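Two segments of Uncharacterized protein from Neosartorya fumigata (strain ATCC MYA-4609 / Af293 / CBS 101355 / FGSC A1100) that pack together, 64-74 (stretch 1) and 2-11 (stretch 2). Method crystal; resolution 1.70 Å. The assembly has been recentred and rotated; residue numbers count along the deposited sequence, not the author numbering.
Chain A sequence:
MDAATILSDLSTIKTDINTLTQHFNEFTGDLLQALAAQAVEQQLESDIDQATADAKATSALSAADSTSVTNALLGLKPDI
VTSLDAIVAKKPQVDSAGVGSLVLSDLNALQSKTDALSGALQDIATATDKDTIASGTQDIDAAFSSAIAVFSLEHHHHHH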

ATOM      1  N   ALA A  64      -1.941   0.358  23.973  1.00 34.09           N
ATOM      2  CA  ALA A  64      -3.196   0.530  23.237  1.00 33.87           C
ATOM      3  C   ALA A  64      -2.944   1.136  21.857  1.00 30.85           C
ATOM      4  O   ALA A  64      -3.519   0.693  20.861  1.00 25.45           O
ATOM      5  CB  ALA A  64      -4.169   1.390  24.035  1.00 39.47           C
ATOM      6  N   ASP A  65      -2.071   2.134  21.791  1.00 28.22           N
ATOM      7  CA  ASP A  65      -1.758   2.768  20.502  1.00 25.30           C
ATOM      8  C   ASP A  65      -1.007   1.831  19.558  1.00 24.76           C
ATOM      9  O   ASP A  65      -1.247   1.830  18.348  1.00 23.73           O
ATOM     10  CB  ASP A  65      -0.969   4.068  20.697  1.00 25.33           C
ATOM     11  CG  ASP A  65      -1.823   5.210  21.250  1.00 28.48           C
ATOM     12  OD1 ASP A  65      -3.067   5.111  21.252  1.00 33.41           O
ATOM     13  OD2 ASP A  65      -1.251   6.235  21.674  1.00 28.23           O
ATOM     14  N   SER A  66      -0.085   1.054  20.109  1.00 26.46           N
ATOM     15  CA  SER A  66       0.604   0.035  19.346  1.00 26.69           C
ATOM     16  C   SER A  66      -0.395  -0.958  18.739  1.00 26.76           C
ATOM     17  O   SER A  66      -0.308  -1.300  17.547  1.00 23.95           O
ATOM     18  CB  SER A  66       1.610  -0.686  20.232  1.00 30.99           C
ATOM     19  OG  SER A  66       2.352  -1.624  19.480  1.00 30.07           O
ATOM     20  N   THR A  67      -1.367  -1.393  19.534  1.00 26.11           N
ATOM     21  CA  THR A  67      -2.383  -2.325  19.031  1.00 25.89           C
ATOM     22  C   THR A  67      -3.169  -1.657  17.906  1.00 22.70           C
ATOM     23  O   THR A  67      -3.414  -2.256  16.847  1.00 22.60           O
ATOM     24  CB  THR A  67      -3.346  -2.771  20.153  1.00 28.22           C
ATOM     25  OG1 THR A  67      -2.604  -3.480  21.145  1.00 31.37           O
ATOM     26  CG2 THR A  67      -4.454  -3.667  19.615  1.00 28.80           C
ATOM     27  N   SER A  68      -3.544  -0.401  18.126  1.00 22.22           N
ATOM     28  CA  SER A  68      -4.322   0.333  17.135  1.00 21.47           C
ATOM     29  C   SER A  68      -3.546   0.456  15.819  1.00 21.20           C
ATOM     30  O   SER A  68      -4.089   0.170  14.757  1.00 20.29           O
ATOM     31  CB  SER A  68      -4.725   1.717  17.653  1.00 23.18           C
ATOM     32  OG  SER A  68      -5.623   1.650  18.759  1.00 30.12           O
ATOM     33  N   VAL A  69      -2.274   0.848  15.882  1.00 19.93           N
ATOM     34  CA  VAL A  69      -1.472   1.033  14.657  1.00 20.67           C
ATOM     35  C   VAL A  69      -1.217  -0.316  13.976  1.00 21.00           C
ATOM     36  O   VAL A  69      -1.350  -0.447  12.755  1.00 20.21           O
ATOM     37  CB  VAL A  69      -0.167   1.789  14.983  1.00 22.82           C
ATOM     38  CG1 VAL A  69       0.829   1.703  13.852  1.00 24.43           C
ATOM     39  CG2 VAL A  69      -0.481   3.241  15.320  1.00 21.05           C
ATOM     40  N   THR A  70      -0.925  -1.341  14.771  1.00 22.64           N
ATOM     41  CA  THR A  70      -0.698  -2.699  14.241  1.00 22.56           C
ATOM     42  C   THR A  70      -1.925  -3.221  13.511  1.00 22.13           C
ATOM     43  O   THR A  70      -1.838  -3.721  12.392  1.00 21.73           O
ATOM     44  CB  THR A  70      -0.323  -3.674  15.382  1.00 25.52           C
ATOM     45  OG1 THR A  70       0.906  -3.255  15.969  1.00 28.16           O
ATOM     46  CG2 THR A  70      -0.165  -5.102  14.891  1.00 26.72           C
ATOM     47  N   ASN A  71      -3.085  -3.096  14.139  1.00 21.33           N
ATOM     48  CA  ASN A  71      -4.308  -3.570  13.513  1.00 21.82           C
ATOM     49  C   ASN A  71      -4.700  -2.783  12.278  1.00 23.16           C
ATOM     50  O   ASN A  71      -5.265  -3.348  11.338  1.00 20.92           O
ATOM     51  CB  ASN A  71      -5.454  -3.575  14.514  1.00 22.88           C
ATOM     52  CG  ASN A  71      -5.365  -4.739  15.482  1.00 24.28           C
ATOM     53  OD1 ASN A  71      -4.305  -5.357  15.653  1.00 25.69           O
ATOM     54  ND2 ASN A  71      -6.481  -5.044  16.129  1.00 25.97           N
ATOM     55  N   ALA A  72      -4.423  -1.481  12.290  1.00 19.66           N
ATOM     56  CA  ALA A  72      -4.726  -0.655  11.132  1.00 20.29           C
ATOM     57  C   ALA A  72      -3.821  -1.060   9.981  1.00 19.74           C
ATOM     58  O   ALA A  72      -4.282  -1.161   8.844  1.00 22.46           O
ATOM     59  CB  ALA A  72      -4.586   0.825  11.454  1.00 20.00           C
ATOM     60  N   LEU A  73      -2.539  -1.288  10.265  1.00 21.00           N
ATOM     61  CA  LEU A  73      -1.606  -1.687   9.200  1.00 24.61           C
ATOM     62  C   LEU A  73      -1.996  -3.060   8.653  1.00 25.17           C
ATOM     63  O   LEU A  73      -2.130  -3.245   7.425  1.00 25.12           O
ATOM     64  CB  LEU A  73      -0.165  -1.709   9.719  1.00 28.38           C
ATOM     65  CG  LEU A  73       0.905  -2.112   8.707  1.00 34.84           C
ATOM     66  CD1 LEU A  73       0.940  -1.138   7.535  1.00 36.75           C
ATOM     67  CD2 LEU A  73       2.246  -2.187   9.398  1.00 43.21           C
ATOM     68  N   LEU A  74      -2.199  -4.019   9.552  1.00 37.41           N
ATOM     69  CA  LEU A  74      -2.576  -5.374   9.137  1.00 37.85           C
ATOM     70  C   LEU A  74      -3.918  -5.397   8.410  1.00 35.38           C
ATOM     71  O   LEU A  74      -4.126  -6.214   7.514  1.00 30.80           O
ATOM     72  CB  LEU A  74      -2.628  -6.317  10.335  1.00 45.66           C
ATOM     73  CG  LEU A  74      -1.336  -7.061  10.678  1.00 52.06           C
ATOM     74  CD1 LEU A  74      -0.099  -6.187  10.518  1.00 55.10           C
ATOM     75  CD2 LEU A  74      -1.442  -7.614  12.083  1.00 60.61           C
TER
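Stretch 2 2-11: DAATILSDLS

Two helices that run side by side in the same direction can pack over successive turns through a repeating stripe of apolar side chains, and residues 2-11 lying on residues 64-74 give a compact example. Stretch 1 is helical throughout. Stretch 2 enters from a non-helical residue, D2, and is helical from A3 onward. The axes approach to 9.9 Å, and their N-to-C directions differ by just 9°, so the pair is nearly parallel and stays in register: the CA of A3 lies 6.2 Å from the CA of D65, the CA of L7 6.2 Å from the CA of V69, and the CA of L10 6.7 Å from the CA of A72. Steps of four and three residues on each side are the signature of helices that keep returning the same face to one another.

D2 does not touch stretch 1; its task is local. Standing at the N-cap, with extended backbone angles and chi1 in the p well, it accepts a hydrogen bond at OD1 from T5 N (2.8 Å), occupying an amide that the first turn leaves without a backbone partner. The hydroxyl OG1 of T5 donates to the same D2 OD1 at 2.7 Å.

A3 opens the contact. Its CA-to-CB bond points toward stretch 1, and its CB lies 3.4 Å from OD2 of D65, so that the carboxylate rests against a methyl group. A4 points away, and T5 lies out of reach.

The next turn brings two neighbours to V69. I6 points toward stretch 1 and sets its CG2 4.0 Å from CG2 of V69. L7 leaves its backbone sideways, but in its m,t rotamer the end of the side chain comes nearer, and CD2 reaches to 3.6 Å from the carbonyl O of S68. That same CD2 is 4.0 Å from CG2 of V69 and 4.0 Å from CB of A72, so a single methyl touches residues one turn apart on the facing helix.

S8 and D9 are out of reach, and the stripe resumes at L10, which points toward stretch 1, again as m,t. Its CD1 packs 3.7 Å from CB of A72 and 4.4 Å from CG1 of V69, and lies 4.2 Å from the backbone N of L73. The small side chain of A72 thus meets both leucines. S11 makes no contact with stretch 1.

No hydrogen bond crosses between the stretches. Together they bury 362 Å², most of it on apolar residues, with D65 and S68 adding a share.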

ATOM      1  N   ASP A   2       1.963  11.866  16.243  1.00 48.48           N
ATOM      2  CA  ASP A   2       1.381  11.091  17.341  1.00 41.18           C
ATOM      3  C   ASP A   2       0.574   9.935  16.768  1.00 35.21           C
ATOM      4  O   ASP A   2       0.470   9.799  15.543  1.00 33.61           O
ATOM      5  CB  ASP A   2       0.510  11.971  18.240  1.00 40.67           C
ATOM      6  CG  ASP A   2      -0.576  12.711  17.484  1.00 43.54           C
ATOM      7  OD1 ASP A   2      -1.103  12.182  16.482  1.00 40.55           O
ATOM      8  OD2 ASP A   2      -0.916  13.835  17.907  1.00 50.06           O
ATOM      9  N   ALA A   3       0.030   9.100  17.650  1.00 30.23           N
ATOM     10  CA  ALA A   3      -0.653   7.880  17.216  1.00 27.50           C
ATOM     11  C   ALA A   3      -1.898   8.197  16.387  1.00 22.50           C
ATOM     12  O   ALA A   3      -2.135   7.560  15.360  1.00 22.62           O
ATOM     13  CB  ALA A   3      -1.020   7.023  18.413  1.00 31.92           C
ATOM     14  N   ALA A   4      -2.680   9.178  16.837  1.00 26.96           N
ATOM     15  CA  ALA A   4      -3.895   9.538  16.103  1.00 26.00           C
ATOM     16  C   ALA A   4      -3.566   9.978  14.677  1.00 24.94           C
ATOM     17  O   ALA A   4      -4.275   9.631  13.744  1.00 23.23           O
ATOM     18  CB  ALA A   4      -4.669  10.604  16.824  1.00 29.47           C
ATOM     19  N   THR A   5      -2.487  10.735  14.506  1.00 25.64           N
ATOM     20  CA  THR A   5      -2.058  11.147  13.173  1.00 25.16           C
ATOM     21  C   THR A   5      -1.712   9.952  12.290  1.00 21.86           C
ATOM     22  O   THR A   5      -2.100   9.889  11.121  1.00 20.80           O
ATOM     23  CB  THR A   5      -0.860  12.128  13.246  1.00 29.19           C
ATOM     24  OG1 THR A   5      -1.228  13.274  14.017  1.00 33.00           O
ATOM     25  CG2 THR A   5      -0.433  12.587  11.853  1.00 31.61           C
ATOM     26  N   ILE A   6      -0.973   8.998  12.846  1.00 22.55           N
ATOM     27  CA  ILE A   6      -0.617   7.798  12.116  1.00 20.43           C
ATOM     28  C   ILE A   6      -1.897   7.028  11.730  1.00 18.26           C
ATOM     29  O   ILE A   6      -2.010   6.560  10.599  1.00 17.56           O
ATOM     30  CB  ILE A   6       0.331   6.894  12.935  1.00 22.60           C
ATOM     31  CG1 ILE A   6       1.665   7.606  13.166  1.00 26.48           C
ATOM     32  CG2 ILE A   6       0.529   5.554  12.238  1.00 22.71           C
ATOM     33  CD1 ILE A   6       2.527   6.957  14.224  1.00 29.90           C
ATOM     34  N   LEU A   7      -2.859   6.913  12.647  1.00 18.96           N
ATOM     35  CA  LEU A   7      -4.099   6.177  12.331  1.00 18.92           C
ATOM     36  C   LEU A   7      -4.867   6.861  11.202  1.00 18.46           C
ATOM     37  O   LEU A   7      -5.358   6.186  10.286  1.00 19.94           O
ATOM     38  CB  LEU A   7      -4.989   6.029  13.551  1.00 18.67           C
ATOM     39  CG  LEU A   7      -4.384   5.174  14.669  1.00 21.26           C
ATOM     40  CD1 LEU A   7      -5.208   5.267  15.934  1.00 23.12           C
ATOM     41  CD2 LEU A   7      -4.249   3.738  14.235  1.00 22.02           C
ATOM     42  N   SER A   8      -4.957   8.185  11.264  1.00 19.06           N
ATOM     43  CA  SER A   8      -5.615   8.953  10.214  1.00 21.02           C
ATOM     44  C   SER A   8      -4.870   8.737   8.882  1.00 19.33           C
ATOM     45  O   SER A   8      -5.499   8.553   7.828  1.00 19.92           O
ATOM     46  CB  SER A   8      -5.657  10.432  10.599  1.00 25.62           C
ATOM     47  OG  SER A   8      -6.263  11.215   9.586  1.00 32.68           O
ATOM     48  N   ASP A   9      -3.535   8.748   8.938  1.00 19.48           N
ATOM     49  CA  ASP A   9      -2.711   8.519   7.748  1.00 18.40           C
ATOM     50  C   ASP A   9      -2.998   7.152   7.133  1.00 16.89           C
ATOM     51  O   ASP A   9      -3.059   7.016   5.913  1.00 17.31           O
ATOM     52  CB  ASP A   9      -1.218   8.555   8.074  1.00 20.71           C
ATOM     53  CG  ASP A   9      -0.693   9.931   8.403  1.00 24.80           C
ATOM     54  OD1 ASP A   9      -1.342  10.978   8.111  1.00 26.10           O
ATOM     55  OD2 ASP A   9       0.448   9.974   8.927  1.00 26.75           O
ATOM     56  N   LEU A  10      -3.111   6.131   7.978  1.00 17.43           N
ATOM     57  CA  LEU A  10      -3.361   4.777   7.497  1.00 16.93           C
ATOM     58  C   LEU A  10      -4.763   4.656   6.892  1.00 16.84           C
ATOM     59  O   LEU A  10      -4.964   3.917   5.929  1.00 19.39           O
ATOM     60  CB  LEU A  10      -3.157   3.760   8.603  1.00 18.64           C
ATOM     61  CG  LEU A  10      -1.689   3.600   9.050  1.00 17.31           C
ATOM     62  CD1 LEU A  10      -1.605   2.783  10.334  1.00 20.49           C
ATOM     63  CD2 LEU A  10      -0.808   3.011   7.969  1.00 19.62           C
ATOM     64  N   SER A  11      -5.715   5.387   7.440  1.00 18.30           N
ATOM     65  CA  SER A  11      -7.076   5.367   6.889  1.00 17.86           C
ATOM     66  C   SER A  11      -7.108   5.983   5.490  1.00 19.06           C
ATOM     67  O   SER A  11      -7.789   5.489   4.593  1.00 19.59           O
ATOM     68  CB  SER A  11      -8.023   6.126   7.799  1.00 19.75           C
ATOM     69  OG  SER A  11      -9.369   6.001   7.372  1.00 20.31           O
TER